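Local coordinates for elicitor protein Hrip2 (Magnaporthe oryzae, PDB 5FID), which probably acts as a protein elicitor of the rice blast fungus, one that triggers defence responses in plants, at residues Gln4-Thr15 against Thr33-Phe44. The protein carries 1 engineered substitution. Residues are numbered along the deposited sequence; the frame is centred on the assembly and turned at random.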
loop_
_atom_site.group_PDB
_atom_site.type_symbol
_atom_site.label_atom_id
_atom_site.label_comp_id
_atom_site.label_asym_id
_atom_site.label_seq_id
_atom_site.Cartn_x
_atom_site.Cartn_y
_atom_site.Cartn_z
ATOM N N GLN A 4 2.875 14.540 11.969
ATOM C CA GLN A 4 1.931 13.914 11.050
ATOM C C GLN A 4 0.569 13.717 11.708
ATOM O O GLN A 4 0.487 13.352 12.883
ATOM C CB GLN A 4 2.477 12.574 10.570
ATOM C CG GLN A 4 3.772 12.702 9.805
ATOM C CD GLN A 4 4.378 11.360 9.489
ATOM O OE1 GLN A 4 4.206 10.834 8.389
ATOM N NE2 GLN A 4 5.088 10.787 10.460
ATOM N N GLN A 5 -0.497 13.957 10.950
ATOM C CA GLN A 5 -1.841 13.895 11.504
ATOM C C GLN A 5 -2.729 12.922 10.749
ATOM O O GLN A 5 -2.593 12.755 9.535
ATOM C CB GLN A 5 -2.470 15.286 11.474
ATOM C CG GLN A 5 -1.579 16.364 12.085
ATOM C CD GLN A 5 -1.714 16.451 13.581
ATOM O OE1 GLN A 5 -2.809 16.699 14.097
ATOM N NE2 GLN A 5 -0.601 16.258 14.299
ATOM N N ALA A 6 -3.632 12.274 11.476
ATOM C CA ALA A 6 -4.736 11.560 10.849
ATOM C C ALA A 6 -5.934 12.475 11.025
ATOM O O ALA A 6 -6.231 12.909 12.139
ATOM C CB ALA A 6 -4.981 10.210 11.522
ATOM N N ILE A 7 -6.624 12.763 9.927
ATOM C CA ILE A 7 -7.651 13.799 9.922
ATOM C C ILE A 7 -8.932 13.275 9.292
ATOM O O ILE A 7 -8.893 12.601 8.272
ATOM C CB ILE A 7 -7.170 15.007 9.094
ATOM C CG1 ILE A 7 -5.878 15.579 9.672
ATOM C CG2 ILE A 7 -8.232 16.089 9.013
ATOM C CD1 ILE A 7 -5.160 16.475 8.696
ATOM N N VAL A 8 -10.070 13.580 9.904
ATOM C CA VAL A 8 -11.356 13.254 9.302
ATOM C C VAL A 8 -12.229 14.498 9.213
ATOM O O VAL A 8 -12.660 15.036 10.232
ATOM C CB VAL A 8 -12.107 12.163 10.090
ATOM C CG1 VAL A 8 -13.434 11.838 9.405
ATOM C CG2 VAL A 8 -11.264 10.902 10.186
ATOM N N HIS A 9 -12.481 14.961 7.992
ATOM C CA HIS A 9 -13.366 16.115 7.789
ATOM C C HIS A 9 -14.786 15.625 7.570
ATOM O O HIS A 9 -15.049 14.908 6.605
ATOM C CB HIS A 9 -12.980 16.917 6.547
ATOM C CG HIS A 9 -11.572 17.431 6.550
ATOM N ND1 HIS A 9 -11.125 18.367 7.449
ATOM C CD2 HIS A 9 -10.534 17.160 5.720
ATOM C CE1 HIS A 9 -9.851 18.645 7.189
ATOM N NE2 HIS A 9 -9.474 17.932 6.148
ATOM N N ASN A 10 -15.707 16.022 8.442
ATOM C CA ASN A 10 -17.113 15.669 8.242
ATOM C C ASN A 10 -17.859 16.703 7.390
ATOM O O ASN A 10 -18.322 17.714 7.908
ATOM C CB ASN A 10 -17.832 15.486 9.584
ATOM C CG ASN A 10 -19.296 15.145 9.401
ATOM O OD1 ASN A 10 -19.690 14.621 8.356
ATOM N ND2 ASN A 10 -20.108 15.436 10.409
ATOM N N ASN A 11 -17.982 16.443 6.090
ATOM C CA ASN A 11 -18.715 17.349 5.214
ATOM C C ASN A 11 -20.148 16.867 4.975
ATOM O O ASN A 11 -20.854 17.399 4.120
ATOM C CB ASN A 11 -17.959 17.541 3.890
ATOM C CG ASN A 11 -18.464 18.734 3.082
ATOM O OD1 ASN A 11 -18.555 19.859 3.588
ATOM N ND2 ASN A 11 -18.791 18.491 1.812
ATOM N N CYS A 12 -20.590 15.875 5.750
ATOM C CA CYS A 12 -21.954 15.347 5.627
ATOM C C CYS A 12 -22.972 16.221 6.341
ATOM O O CYS A 12 -22.613 17.073 7.143
ATOM C CB CYS A 12 -22.058 13.924 6.203
ATOM S SG CYS A 12 -20.806 12.740 5.630
ATOM N N GLN A 13 -24.248 15.992 6.061
ATOM C CA GLN A 13 -25.309 16.731 6.740
ATOM C C GLN A 13 -25.552 16.181 8.133
ATOM O O GLN A 13 -26.240 16.798 8.948
ATOM C CB GLN A 13 -26.604 16.631 5.943
ATOM C CG GLN A 13 -26.481 17.123 4.530
ATOM C CD GLN A 13 -26.983 18.526 4.366
ATOM O OE1 GLN A 13 -26.191 19.480 4.377
ATOM N NE2 GLN A 13 -28.314 18.676 4.210
ATOM N N ASP A 14 -24.989 15.008 8.395
ATOM C CA ASP A 14 -25.239 14.303 9.638
ATOM C C ASP A 14 -24.135 14.540 10.651
ATOM O O ASP A 14 -22.988 14.791 10.286
ATOM C CB ASP A 14 -25.367 12.798 9.377
ATOM C CG ASP A 14 -26.576 12.456 8.531
ATOM O OD1 ASP A 14 -27.605 13.154 8.654
ATOM O OD2 ASP A 14 -26.497 11.500 7.742
ATOM N N THR A 15 -24.498 14.468 11.924
ATOM C CA THR A 15 -23.514 14.382 12.993
ATOM C C THR A 15 -22.832 13.021 12.839
ATOM O O THR A 15 -23.496 12.005 12.602
ATOM C CB THR A 15 -24.198 14.488 14.369
ATOM O OG1 THR A 15 -24.842 15.766 14.490
ATOM C CG2 THR A 15 -23.196 14.338 15.501
ATOM N N THR A 33 -17.359 13.741 18.837
ATOM C CA THR A 33 -18.578 14.071 18.119
ATOM C C THR A 33 -18.286 15.178 17.120
ATOM O O THR A 33 -17.823 16.264 17.500
ATOM C CB THR A 33 -19.680 14.576 19.058
ATOM O OG1 THR A 33 -19.934 13.604 20.087
ATOM C CG2 THR A 33 -20.950 14.816 18.259
ATOM N N LEU A 34 -18.565 14.916 15.844
ATOM C CA LEU A 34 -18.377 15.919 14.806
ATOM C C LEU A 34 -19.729 16.365 14.270
ATOM O O LEU A 34 -20.413 15.601 13.569
ATOM C CB LEU A 34 -17.546 15.360 13.639
ATOM C CG LEU A 34 -16.111 14.894 13.872
ATOM C CD1 LEU A 34 -15.489 14.450 12.542
ATOM C CD2 LEU A 34 -15.309 16.026 14.483
ATOM N N GLN A 35 -20.118 17.598 14.582
ATOM C CA GLN A 35 -21.285 18.180 13.937
ATOM C C GLN A 35 -20.986 18.244 12.457
ATOM O O GLN A 35 -19.817 18.234 12.056
ATOM C CB GLN A 35 -21.560 19.598 14.451
ATOM C CG GLN A 35 -21.630 19.711 15.959
ATOM C CD GLN A 35 -22.765 18.903 16.547
ATOM O OE1 GLN A 35 -23.929 19.077 16.169
ATOM N NE2 GLN A 35 -22.436 18.008 17.484
ATOM N N ALA A 36 -22.036 18.294 11.647
ATOM C CA ALA A 36 -21.882 18.580 10.229
ATOM C C ALA A 36 -20.882 19.725 10.066
ATOM O O ALA A 36 -21.074 20.794 10.628
ATOM C CB ALA A 36 -23.231 18.972 9.636
ATOM N N GLY A 37 -19.786 19.477 9.354
ATOM C CA GLY A 37 -18.820 20.524 9.056
ATOM C C GLY A 37 -17.553 20.473 9.895
ATOM O O GLY A 37 -16.544 21.077 9.531
ATOM N N GLN A 38 -17.597 19.767 11.022
ATOM C CA GLN A 38 -16.441 19.714 11.917
ATOM C C GLN A 38 -15.382 18.714 11.471
ATOM O O GLN A 38 -15.639 17.832 10.643
ATOM C CB GLN A 38 -16.863 19.410 13.355
ATOM C CG GLN A 38 -17.541 20.568 14.083
ATOM C CD GLN A 38 -17.706 20.280 15.562
ATOM O OE1 GLN A 38 -18.265 19.249 15.945
ATOM N NE2 GLN A 38 -17.206 21.180 16.405
ATOM N N THR A 39 -14.185 18.861 12.034
ATOM C CA THR A 39 -13.051 18.011 11.683
ATOM C C THR A 39 -12.455 17.344 12.930
ATOM O O THR A 39 -12.286 17.976 13.985
ATOM C CB THR A 39 -11.963 18.825 10.938
ATOM O OG1 THR A 39 -12.480 19.271 9.676
ATOM C CG2 THR A 39 -10.717 17.981 10.687
ATOM N N PHE A 40 -12.166 16.051 12.808
ATOM C CA PHE A 40 -11.406 15.324 13.812
ATOM C C PHE A 40 -9.937 15.314 13.406
ATOM O O PHE A 40 -9.612 15.200 12.226
ATOM C CB PHE A 40 -11.916 13.880 13.889
ATOM C CG PHE A 40 -10.958 12.922 14.564
ATOM C CD1 PHE A 40 -11.021 12.709 15.932
ATOM C CD2 PHE A 40 -10.016 12.222 13.826
ATOM C CE1 PHE A 40 -10.145 11.815 16.556
ATOM C CE2 PHE A 40 -9.143 11.336 14.442
ATOM C CZ PHE A 40 -9.213 11.135 15.808
ATOM N N SER A 41 -9.032 15.406 14.372
ATOM C CA SER A 41 -7.630 15.151 14.062
ATOM C C SER A 41 -6.884 14.592 15.256
ATOM O O SER A 41 -7.235 14.871 16.400
ATOM C CB SER A 41 -6.940 16.415 13.549
ATOM O OG SER A 41 -6.904 17.403 14.554
ATOM N N GLU A 42 -5.855 13.796 14.985
ATOM C CA GLU A 42 -4.961 13.335 16.045
ATOM C C GLU A 42 -3.547 13.263 15.503
ATOM O O GLU A 42 -3.348 13.078 14.307
ATOM C CB GLU A 42 -5.387 11.955 16.563
ATOM C CG GLU A 42 -5.186 10.809 15.568
ATOM C CD GLU A 42 -5.463 9.454 16.208
ATOM O OE1 GLU A 42 -6.012 9.439 17.340
ATOM O OE2 GLU A 42 -5.129 8.403 15.606
ATOM N N ASP A 43 -2.559 13.431 16.378
ATOM C CA ASP A 43 -1.186 13.165 15.986
ATOM C C ASP A 43 -1.043 11.701 15.628
ATOM O O ASP A 43 -1.677 10.847 16.256
ATOM C CB ASP A 43 -0.228 13.444 17.139
ATOM C CG ASP A 43 -0.166 14.895 17.506
ATOM O OD1 ASP A 43 -0.801 15.725 16.820
ATOM O OD2 ASP A 43 0.546 15.209 18.484
ATOM N N PHE A 44 -0.197 11.412 14.642
ATOM C CA PHE A 44 0.135 10.035 14.293
ATOM C C PHE A 44 0.623 9.269 15.509
ATOM O O PHE A 44 1.570 9.690 16.194
ATOM C CB PHE A 44 1.247 10.001 13.245
ATOM C CG PHE A 44 0.770 9.718 11.851
ATOM C CD1 PHE A 44 -0.488 10.118 11.433
ATOM C CD2 PHE A 44 1.592 9.047 10.956
ATOM C CE1 PHE A 44 -0.914 9.856 10.138
ATOM C CE2 PHE A 44 1.169 8.774 9.665
ATOM C CZ PHE A 44 -0.083 9.182 9.258
HETATM O O HOH W 1 -3.040 17.018 16.756
HETATM O O HOH W 2 -24.686 17.854 12.806
#
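His-9 and Thr-39 meet side by side on one face of an antiparallel strand pair: ND1 lies 2.8 Å from Thr-39 OG1, in plane at the ring edge, and either may donate. Ile-7 CG2 sits over one face of that imidazole, toward its rim. On the opposite face of the sheet Val-8 CG2 leans on Phe-40 CD2, 4.1 Å away; paired backbone bonds join Val-8 with Phe-40 and Ala-6 with Glu-42. At one end Gln-4 CB makes a CH-pi contact over the Phe-44 ring; Gln-5, bent at chi2 (-84°), turns NE2 back to Asp-43 OD1 at 2.6 Å, from above the carboxylate plane. At the other, Asn-10 N to Gln-38 O (2.9 Å) and Gly-37 N to Asn-10 O (2.7 Å) hold the type II turn Gln-35 to Gln-38. Asn-10 CG, anti to the backbone N (chi1 179°), carries the amide toward this turn. Farther out, Glu-132 holds His-9 NE2; Tyr-67 and Ser-20 bond Glu-42 OE2, and Arg-45 salt-bridges OE1. Thr-39 and Ser-41 thus line the more exposed face, the inward Glu-42 charge is compensated, and the buried Asn-10 amide is satisfied mainly by its own loop: ND2 by Asp-14 O (N-H...O 177°), only weakly by Leu-34 O and Gln-35 O, OD1 by Cys-12 N in an Asx turn.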